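PDB 1XI3: thiamine-phosphate synthase from Pyrococcus furiosus, which probably condenses a thiazole phosphate with a hydroxymethylpyrimidine diphosphate to make thiamine phosphate, a magnesium-dependent step of thiamine biosynthesis. Local coordinates for residues R63-D77 and V85-M97. Sequence-based numbering, arbitrary orientation.
Sequences RQLTREYDALFFVDD and VDADGVQLGPEDM
With CG of Arg-63 trans to its backbone N (chi1 173°) and the chain bent at chi2 and chi3, the guanidinium curls back toward Asp-86 and Asp-88. Arg-63 NH1 gives an almost straight bond to Asp-86 O (3.0 Å), in the guanidinium plane, and NH2 of the same arginine makes a salt bridge to Asp-88 OD2 (3.0 Å), the two planes nearly perpendicular. NH2 also reaches Thr-66 OG1. Asp-88 OD2 also takes Phe-73 N on its anti lone pair (2.8 Å), which fixes the carboxylate at the start of strand 72-76. Arg-67 lays its guanidinium over Arg-63 CD, and Arg-67 NH2 makes a salt bridge to Asp-86 OD1 (2.9 Å), coming from above the carboxylate plane, water 1 bridging the pair. A methionine in place of Arg-63 would probably leave Asp-88 without its cationic mate and Asp-86 O without this donor. From here strands 72-76 and 89-92 run parallel, neighbours in the TIM barrel joined by the beta-alpha-beta crossover through helix 79-85. Val-75 N bonds to Gly-89 O, Gln-91 N to Val-75 O, and Asp-77 N to Gln-91 O (2.7 Å). Gly-89, with no side chain, makes room for Phe-74, whose CD1 lies 3.5 Å from Gly-89 CA. Just past strand 72-76, Asp-77 meets Asp-96 of the turn that follows strand 89-92; these predicted magnesium ligands stack their carboxylates, Asp-77 OD1 to Asp-96 OD2 3.3 Å, a closeness that a cation would probably relieve; Asp-77 OD2 also bonds Thr-52 of the second subunit. Water 2 links Asp-96 OD1 to Asp-76 OD2.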
loop_
_atom_site.group_PDB
_atom_site.type_symbol
_atom_site.label_atom_id
_atom_site.label_comp_id
_atom_site.label_asym_id
_atom_site.label_seq_id
_atom_site.Cartn_x
_atom_site.Cartn_y
_atom_site.Cartn_z
ATOM N N ARG A 63 -9.989 13.943 -1.223
ATOM C CA ARG A 63 -11.230 13.376 -1.772
ATOM C C ARG A 63 -12.351 14.398 -1.617
ATOM O O ARG A 63 -13.106 14.603 -2.570
ATOM C CB ARG A 63 -11.597 12.075 -1.069
ATOM C CG ARG A 63 -12.948 11.518 -1.470
ATOM C CD ARG A 63 -13.039 11.023 -2.870
ATOM N NE ARG A 63 -13.050 12.031 -3.927
ATOM C CZ ARG A 63 -13.247 11.758 -5.223
ATOM N NH1 ARG A 63 -13.418 10.504 -5.632
ATOM N NH2 ARG A 63 -13.233 12.738 -6.122
ATOM N N GLN A 64 -12.446 15.001 -0.434
ATOM C CA GLN A 64 -13.470 16.023 -0.170
ATOM C C GLN A 64 -13.301 17.244 -1.053
ATOM O O GLN A 64 -14.251 17.703 -1.690
ATOM C CB GLN A 64 -13.469 16.416 1.315
ATOM C CG GLN A 64 -14.631 17.331 1.757
ATOM C CD GLN A 64 -14.712 17.473 3.288
ATOM O OE1 GLN A 64 -14.554 16.490 4.034
ATOM N NE2 GLN A 64 -14.951 18.712 3.766
ATOM N N LEU A 65 -12.078 17.737 -1.125
ATOM C CA LEU A 65 -11.748 18.900 -1.941
ATOM C C LEU A 65 -12.067 18.687 -3.394
ATOM O O LEU A 65 -12.712 19.519 -4.033
ATOM C CB LEU A 65 -10.262 19.232 -1.801
ATOM C CG LEU A 65 -9.786 20.041 -0.636
ATOM C CD1 LEU A 65 -8.284 20.168 -0.754
ATOM C CD2 LEU A 65 -10.454 21.439 -0.633
ATOM N N THR A 66 -11.612 17.568 -3.957
ATOM C CA THR A 66 -11.896 17.296 -5.330
ATOM C C THR A 66 -13.404 17.268 -5.599
ATOM O O THR A 66 -13.867 17.826 -6.578
ATOM C CB THR A 66 -11.200 16.019 -5.856
ATOM O OG1 THR A 66 -11.539 14.881 -5.042
ATOM C CG2 THR A 66 -9.650 16.281 -5.878
ATOM N N ARG A 67 -14.162 16.638 -4.729
ATOM C CA ARG A 67 -15.622 16.587 -4.923
ATOM C C ARG A 67 -16.239 17.991 -4.939
ATOM O O ARG A 67 -17.159 18.280 -5.733
ATOM C CB ARG A 67 -16.259 15.711 -3.872
ATOM C CG ARG A 67 -16.185 14.275 -4.237
ATOM C CD ARG A 67 -16.464 13.364 -3.111
ATOM N NE ARG A 67 -16.526 12.000 -3.613
ATOM C CZ ARG A 67 -16.552 10.915 -2.872
ATOM N NH1 ARG A 67 -16.470 10.971 -1.555
ATOM N NH2 ARG A 67 -16.634 9.732 -3.482
ATOM N N GLU A 68 -15.699 18.865 -4.113
ATOM C CA GLU A 68 -16.200 20.246 -4.032
ATOM C C GLU A 68 -16.030 20.996 -5.337
ATOM O O GLU A 68 -16.812 21.910 -5.663
ATOM C CB GLU A 68 -15.475 20.988 -2.925
ATOM C CG GLU A 68 -15.898 22.424 -2.766
ATOM C CD GLU A 68 -15.098 23.154 -1.719
ATOM O OE1 GLU A 68 -15.167 24.416 -1.726
ATOM O OE2 GLU A 68 -14.386 22.494 -0.915
ATOM N N TYR A 69 -14.988 20.644 -6.076
ATOM C CA TYR A 69 -14.701 21.252 -7.388
ATOM C C TYR A 69 -15.070 20.348 -8.598
ATOM O O TYR A 69 -14.749 20.677 -9.751
ATOM C CB TYR A 69 -13.235 21.637 -7.425
ATOM C CG TYR A 69 -12.878 22.793 -6.549
ATOM C CD1 TYR A 69 -12.576 22.588 -5.229
ATOM C CD2 TYR A 69 -12.817 24.109 -7.046
ATOM C CE1 TYR A 69 -12.229 23.625 -4.391
ATOM C CE2 TYR A 69 -12.461 25.164 -6.204
ATOM C CZ TYR A 69 -12.176 24.914 -4.882
ATOM O OH TYR A 69 -11.808 25.914 -3.996
ATOM N N ASP A 70 -15.765 19.243 -8.351
ATOM C CA ASP A 70 -16.188 18.313 -9.393
ATOM C C ASP A 70 -14.972 17.828 -10.195
ATOM O O ASP A 70 -15.017 17.692 -11.419
ATOM C CB ASP A 70 -17.246 18.942 -10.327
ATOM C CG ASP A 70 -18.551 19.289 -9.595
ATOM N N ALA A 71 -13.877 17.603 -9.483
ATOM C CA ALA A 71 -12.655 17.089 -10.114
ATOM C C ALA A 71 -12.481 15.625 -9.775
ATOM O O ALA A 71 -12.891 15.140 -8.730
ATOM C CB ALA A 71 -11.455 17.876 -9.703
ATOM N N LEU A 72 -11.863 14.918 -10.721
ATOM C CA LEU A 72 -11.456 13.546 -10.501
ATOM C C LEU A 72 -10.249 13.488 -9.533
ATOM O O LEU A 72 -9.401 14.392 -9.494
ATOM C CB LEU A 72 -11.089 12.895 -11.818
ATOM C CG LEU A 72 -12.262 12.597 -12.780
ATOM C CD1 LEU A 72 -11.803 11.884 -14.047
ATOM C CD2 LEU A 72 -13.378 11.831 -12.054
ATOM N N PHE A 73 -10.209 12.384 -8.774
ATOM C CA PHE A 73 -9.162 12.130 -7.780
ATOM C C PHE A 73 -8.547 10.749 -7.956
ATOM O O PHE A 73 -9.242 9.717 -7.889
ATOM C CB PHE A 73 -9.718 12.253 -6.372
ATOM C CG PHE A 73 -8.703 12.107 -5.300
ATOM C CD1 PHE A 73 -7.454 12.720 -5.411
ATOM C CD2 PHE A 73 -8.968 11.358 -4.173
ATOM C CE1 PHE A 73 -6.483 12.531 -4.405
ATOM C CE2 PHE A 73 -7.961 11.223 -3.129
ATOM C CZ PHE A 73 -6.760 11.836 -3.288
ATOM N N PHE A 74 -7.221 10.744 -8.184
ATOM C CA PHE A 74 -6.456 9.526 -8.358
ATOM C C PHE A 74 -5.399 9.443 -7.315
ATOM O O PHE A 74 -4.891 10.462 -6.855
ATOM C CB PHE A 74 -5.741 9.568 -9.738
ATOM C CG PHE A 74 -6.708 9.564 -10.862
ATOM C CD1 PHE A 74 -7.306 8.376 -11.269
ATOM C CD2 PHE A 74 -7.132 10.768 -11.431
ATOM C CE1 PHE A 74 -8.276 8.402 -12.289
ATOM C CE2 PHE A 74 -8.071 10.776 -12.451
ATOM C CZ PHE A 74 -8.649 9.604 -12.849
ATOM N N VAL A 75 -5.044 8.209 -6.959
ATOM C CA VAL A 75 -3.887 7.942 -6.112
ATOM C C VAL A 75 -2.815 7.214 -6.936
ATOM O O VAL A 75 -3.125 6.250 -7.624
ATOM C CB VAL A 75 -4.274 7.096 -4.871
ATOM C CG1 VAL A 75 -3.054 6.818 -4.008
ATOM C CG2 VAL A 75 -5.338 7.834 -4.067
ATOM N N ASP A 76 -1.560 7.672 -6.827
ATOM C CA ASP A 76 -0.441 6.978 -7.487
ATOM C C ASP A 76 -0.138 5.681 -6.728
ATOM O O ASP A 76 -0.015 5.724 -5.494
ATOM C CB ASP A 76 0.804 7.830 -7.511
ATOM C CG ASP A 76 1.893 7.207 -8.353
ATOM O OD1 ASP A 76 3.013 7.126 -7.851
ATOM O OD2 ASP A 76 1.593 6.777 -9.474
ATOM N N ASP A 77 -0.088 4.554 -7.467
ATOM C CA ASP A 77 0.372 3.235 -6.952
ATOM C C ASP A 77 -0.657 2.568 -6.057
ATOM O O ASP A 77 -1.185 1.494 -6.386
ATOM C CB ASP A 77 1.720 3.480 -6.221
ATOM C CG ASP A 77 2.414 2.236 -5.672
ATOM O OD1 ASP A 77 3.600 2.420 -5.232
ATOM O OD2 ASP A 77 1.859 1.136 -5.611
ATOM N N VAL A 85 -10.045 5.801 0.630
ATOM C CA VAL A 85 -10.521 7.208 0.505
ATOM C C VAL A 85 -11.573 7.423 -0.600
ATOM O O VAL A 85 -12.019 8.566 -0.835
ATOM C CB VAL A 85 -9.349 8.193 0.374
ATOM C CG1 VAL A 85 -8.323 7.942 1.460
ATOM C CG2 VAL A 85 -8.754 8.177 -1.026
ATOM N N ASP A 86 -12.026 6.333 -1.232
ATOM C CA ASP A 86 -12.995 6.371 -2.317
ATOM C C ASP A 86 -12.561 7.266 -3.447
ATOM O O ASP A 86 -13.320 8.008 -4.051
ATOM C CB ASP A 86 -14.377 6.786 -1.806
ATOM C CG ASP A 86 -15.507 6.339 -2.717
ATOM O OD1 ASP A 86 -16.625 6.927 -2.592
ATOM O OD2 ASP A 86 -15.311 5.433 -3.575
ATOM N N ALA A 87 -11.288 7.160 -3.800
ATOM C CA ALA A 87 -10.813 7.845 -4.980
ATOM C C ALA A 87 -11.478 7.325 -6.225
ATOM O O ALA A 87 -11.991 6.182 -6.254
ATOM C CB ALA A 87 -9.295 7.672 -5.090
ATOM N N ASP A 88 -11.471 8.139 -7.274
ATOM C CA ASP A 88 -11.997 7.735 -8.553
ATOM C C ASP A 88 -11.135 6.654 -9.214
ATOM O O ASP A 88 -11.656 5.824 -9.961
ATOM C CB ASP A 88 -12.161 8.919 -9.461
ATOM C CG ASP A 88 -13.127 9.962 -8.867
ATOM O OD1 ASP A 88 -14.319 9.614 -8.658
ATOM O OD2 ASP A 88 -12.693 11.062 -8.577
ATOM N N GLY A 89 -9.821 6.688 -8.936
ATOM C CA GLY A 89 -8.926 5.746 -9.597
ATOM C C GLY A 89 -7.555 5.686 -9.003
ATOM O O GLY A 89 -7.242 6.328 -7.997
ATOM N N VAL A 90 -6.729 4.885 -9.664
ATOM C CA VAL A 90 -5.336 4.679 -9.260
ATOM C C VAL A 90 -4.477 4.726 -10.538
ATOM O O VAL A 90 -4.923 4.306 -11.608
ATOM C CB VAL A 90 -5.153 3.321 -8.538
ATOM C CG1 VAL A 90 -5.570 2.155 -9.454
ATOM C CG2 VAL A 90 -3.750 3.169 -7.995
ATOM N N GLN A 91 -3.284 5.281 -10.411
ATOM C CA GLN A 91 -2.295 5.295 -11.495
ATOM C C GLN A 91 -1.277 4.190 -11.210
ATOM O O GLN A 91 -0.753 4.111 -10.085
ATOM C CB GLN A 91 -1.570 6.651 -11.531
ATOM C CG GLN A 91 -0.572 6.776 -12.667
ATOM C CD GLN A 91 -1.257 6.983 -13.955
ATOM O OE1 GLN A 91 -2.415 7.455 -13.990
ATOM N NE2 GLN A 91 -0.576 6.632 -15.059
ATOM N N LEU A 92 -0.993 3.382 -12.220
ATOM C CA LEU A 92 -0.110 2.226 -12.060
ATOM C C LEU A 92 1.006 2.225 -13.102
ATOM O O LEU A 92 0.741 2.304 -14.290
ATOM C CB LEU A 92 -0.898 0.922 -12.200
ATOM C CG LEU A 92 -2.029 0.700 -11.202
ATOM C CD1 LEU A 92 -2.838 -0.516 -11.609
ATOM C CD2 LEU A 92 -1.532 0.591 -9.800
ATOM N N GLY A 93 2.222 2.060 -12.599
ATOM C CA GLY A 93 3.432 1.964 -13.406
ATOM C C GLY A 93 4.071 0.590 -13.299
ATOM O O GLY A 93 3.578 -0.315 -12.630
ATOM N N PRO A 94 5.212 0.422 -13.979
ATOM C CA PRO A 94 5.929 -0.871 -14.058
ATOM C C PRO A 94 6.313 -1.496 -12.701
ATOM O O PRO A 94 6.468 -2.732 -12.630
ATOM C CB PRO A 94 7.190 -0.517 -14.851
ATOM C CG PRO A 94 6.874 0.720 -15.566
ATOM C CD PRO A 94 5.850 1.476 -14.781
ATOM N N GLU A 95 6.503 -0.680 -11.655
ATOM C CA GLU A 95 6.851 -1.180 -10.294
ATOM C C GLU A 95 5.634 -1.350 -9.392
ATOM O O GLU A 95 5.775 -1.617 -8.199
ATOM C CB GLU A 95 7.844 -0.234 -9.636
ATOM C CG GLU A 95 9.174 -0.114 -10.427
ATOM N N ASP A 96 4.437 -1.215 -9.965
ATOM C CA ASP A 96 3.226 -1.233 -9.142
ATOM C C ASP A 96 2.448 -2.536 -9.347
ATOM O O ASP A 96 2.863 -3.441 -10.102
ATOM C CB ASP A 96 2.348 -0.017 -9.470
ATOM C CG ASP A 96 3.027 1.309 -9.192
ATOM O OD1 ASP A 96 2.612 2.301 -9.854
ATOM O OD2 ASP A 96 3.972 1.390 -8.358
ATOM N N MET A 97 1.304 -2.650 -8.688
ATOM C CA MET A 97 0.449 -3.800 -8.918
ATOM C C MET A 97 0.112 -3.965 -10.377
ATOM O O MET A 97 -0.189 -3.005 -11.046
ATOM C CB MET A 97 -0.865 -3.619 -8.146
ATOM C CG MET A 97 -1.646 -4.884 -8.062
ATOM S SD MET A 97 -2.962 -4.760 -6.870
ATOM C CE MET A 97 -2.035 -4.828 -5.308
HETATM O O HOH W 1 -16.671 8.605 0.235
HETATM O O HOH W 2 3.317 4.790 -10.054
HETATM O O HOH W 3 0.258 -0.655 -6.917
#